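PDB 4P4P: DNA polymerase beta from Leishmania infantum, which probably repairs DNA by base excision as a family X polymerase, adding deoxyribonucleotides from their triphosphates to the end of a DNA strand. Local coordinates for residues Ile181-Ser186 / Gly195-Ile200. Numbering follows the deposited sequence.
Sequences ILICGS and GDVDAI. With nucleotides of chain B.
The carbonyl oxygen of D198 takes the amide N of C184 at 2.7 Å, in a bond that is almost straight (177° at the hydrogen), while CA of I183 makes a CA-H...O contact with the same oxygen. This is the antiparallel edge of the polymerase beta palm, the nucleotidyltransferase fold, where a strand leads through C184 to the GS motif, G185-S186, at the entry to helix 185-188, and segment 195-200 brings the two magnesium-binding aspartates, D196 and D198. L182 and I200 form the hydrogen-bonded pair: the amide N of I200 reaches O of L182 at 2.7 Å, and the amide N of L182 returns a longer bond to O of I200. I183 and A199 are the non-hydrogen-bonded pair next to it. In I183, chi1 (-54°) sets CG1 anti to the carbonyl carbon and chi2 (-57°) then turns CD1 across to press on CB of A199 at 3.5 Å, a tight contact, and to meet CG1 of V197; helix 157-174 covers this face. On the face of L182 and I200, which helix 282-290 covers, SG of C184 rests against CD1 of I200. Past C184 the backbones part, and a water fills in, donating to O of C184 and accepting from N of D198 at 2.9 Å. OD2 of D198 comes to 3.0 Å from N of G185, at an angle too poor for a hydrogen bond, while OD1 has a weak, long ion pair to R275. D196, its CG between backbone N and carbonyl carbon, faces the phosphate of thymidine DT7 of chain B, where its OD2 lies 2.7 Å from OP2.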
loop_
_atom_site.group_PDB
_atom_site.type_symbol
_atom_site.label_atom_id
_atom_site.label_comp_id
_atom_site.label_asym_id
_atom_site.label_seq_id
_atom_site.Cartn_x
_atom_site.Cartn_y
_atom_site.Cartn_z
ATOM N N ILE A 181 1.690 -3.584 -14.385
ATOM C CA ILE A 181 0.887 -3.231 -13.233
ATOM C C ILE A 181 0.090 -4.445 -12.825
ATOM O O ILE A 181 -0.489 -5.114 -13.671
ATOM C CB ILE A 181 -0.150 -2.135 -13.576
ATOM C CG1 ILE A 181 0.495 -0.747 -13.602
ATOM C CG2 ILE A 181 -1.309 -2.170 -12.569
ATOM C CD1 ILE A 181 0.628 -0.105 -12.237
ATOM N N LEU A 182 0.056 -4.717 -11.529
ATOM C CA LEU A 182 -0.797 -5.756 -10.972
ATOM C C LEU A 182 -1.632 -5.166 -9.826
ATOM O O LEU A 182 -1.097 -4.489 -8.938
ATOM C CB LEU A 182 0.057 -6.919 -10.465
ATOM C CG LEU A 182 -0.726 -8.082 -9.839
ATOM C CD1 LEU A 182 -1.637 -8.753 -10.867
ATOM C CD2 LEU A 182 0.209 -9.104 -9.202
ATOM N N ILE A 183 -2.941 -5.397 -9.855
ATOM C CA ILE A 183 -3.822 -4.958 -8.768
ATOM C C ILE A 183 -3.987 -6.081 -7.754
ATOM O O ILE A 183 -4.314 -7.198 -8.113
ATOM C CB ILE A 183 -5.228 -4.519 -9.275
ATOM C CG1 ILE A 183 -5.113 -3.461 -10.370
ATOM C CG2 ILE A 183 -6.058 -3.960 -8.135
ATOM C CD1 ILE A 183 -4.345 -2.238 -9.950
ATOM N N CYS A 184 -3.746 -5.779 -6.488
ATOM C CA CYS A 184 -3.797 -6.788 -5.441
ATOM C C CYS A 184 -4.959 -6.535 -4.495
ATOM O O CYS A 184 -6.088 -6.322 -4.936
ATOM C CB CYS A 184 -2.467 -6.818 -4.675
ATOM S SG CYS A 184 -1.056 -7.259 -5.734
ATOM N N GLY A 185 -4.678 -6.574 -3.193
ATOM C CA GLY A 185 -5.668 -6.257 -2.176
ATOM C C GLY A 185 -6.820 -7.246 -2.134
ATOM O O GLY A 185 -6.748 -8.346 -2.687
ATOM N N SER A 186 -7.891 -6.856 -1.462
ATOM C CA SER A 186 -9.054 -7.718 -1.323
ATOM C C SER A 186 -9.640 -8.078 -2.682
ATOM O O SER A 186 -10.246 -9.133 -2.835
ATOM C CB SER A 186 -10.111 -7.056 -0.428
ATOM O OG SER A 186 -10.658 -5.921 -1.069
ATOM N N GLY A 195 -12.300 -1.654 -0.664
ATOM C CA GLY A 195 -12.246 -0.277 -0.223
ATOM C C GLY A 195 -11.246 0.564 -1.016
ATOM O O GLY A 195 -11.164 1.762 -0.817
ATOM N N ASP A 196 -10.467 -0.050 -1.903
ATOM C CA ASP A 196 -9.546 0.741 -2.709
ATOM C C ASP A 196 -8.945 -0.023 -3.878
ATOM O O ASP A 196 -9.263 -1.187 -4.107
ATOM C CB ASP A 196 -8.427 1.362 -1.852
ATOM C CG ASP A 196 -7.477 0.316 -1.269
ATOM O OD1 ASP A 196 -7.630 -0.879 -1.594
ATOM O OD2 ASP A 196 -6.573 0.697 -0.492
ATOM N N VAL A 197 -8.103 0.680 -4.631
ATOM C CA VAL A 197 -7.361 0.120 -5.749
ATOM C C VAL A 197 -5.898 0.075 -5.341
ATOM O O VAL A 197 -5.265 1.111 -5.109
ATOM C CB VAL A 197 -7.506 0.970 -7.005
ATOM C CG1 VAL A 197 -6.748 0.325 -8.154
ATOM C CG2 VAL A 197 -8.988 1.154 -7.352
ATOM N N ASP A 198 -5.366 -1.134 -5.240
ATOM C CA ASP A 198 -4.075 -1.339 -4.598
ATOM C C ASP A 198 -3.124 -1.966 -5.624
ATOM O O ASP A 198 -3.181 -3.163 -5.912
ATOM C CB ASP A 198 -4.316 -2.157 -3.316
ATOM C CG ASP A 198 -3.150 -3.022 -2.906
ATOM O OD1 ASP A 198 -1.986 -2.697 -3.214
ATOM O OD2 ASP A 198 -3.417 -4.033 -2.222
ATOM N N ALA A 199 -2.269 -1.125 -6.201
ATOM C CA ALA A 199 -1.494 -1.506 -7.383
ATOM C C ALA A 199 0.006 -1.661 -7.150
ATOM O O ALA A 199 0.617 -0.901 -6.401
ATOM C CB ALA A 199 -1.731 -0.507 -8.509
ATOM N N ILE A 200 0.597 -2.648 -7.814
ATOM C CA ILE A 200 2.046 -2.778 -7.839
ATOM C C ILE A 200 2.601 -2.393 -9.207
ATOM O O ILE A 200 2.162 -2.896 -10.236
ATOM C CB ILE A 200 2.497 -4.217 -7.506
ATOM C CG1 ILE A 200 2.217 -4.539 -6.038
ATOM C CG2 ILE A 200 3.975 -4.392 -7.802
ATOM C CD1 ILE A 200 2.275 -6.029 -5.739
ATOM P P DT B 7 -4.197 -1.311 1.251
ATOM O OP1 DT B 7 -3.067 -0.780 0.461
ATOM O OP2 DT B 7 -5.511 -1.519 0.596
ATOM O "O5'" DT B 7 -3.792 -2.716 1.918
ATOM C "C5'" DT B 7 -3.430 -3.792 1.064
ATOM C "C4'" DT B 7 -2.693 -4.858 1.844
ATOM O "O4'" DT B 7 -1.838 -4.252 2.844
ATOM C "C3'" DT B 7 -3.579 -5.781 2.662
ATOM O "O3'" DT B 7 -4.138 -6.748 1.794
ATOM C "C2'" DT B 7 -2.562 -6.391 3.612
ATOM C "C1'" DT B 7 -1.536 -5.269 3.781
ATOM N N1 DT B 7 -1.590 -4.689 5.132
ATOM C C2 DT B 7 -0.571 -4.997 5.986
ATOM O O2 DT B 7 0.356 -5.706 5.654
ATOM N N3 DT B 7 -0.685 -4.430 7.226
ATOM C C4 DT B 7 -1.702 -3.607 7.677
ATOM O O4 DT B 7 -1.711 -3.162 8.819
ATOM C C5 DT B 7 -2.752 -3.332 6.729
ATOM C C7 DT B 7 -3.923 -2.462 7.110
ATOM C C6 DT B 7 -2.647 -3.884 5.514
HETATM O O HOH W 1 -6.988 -3.559 -5.209
#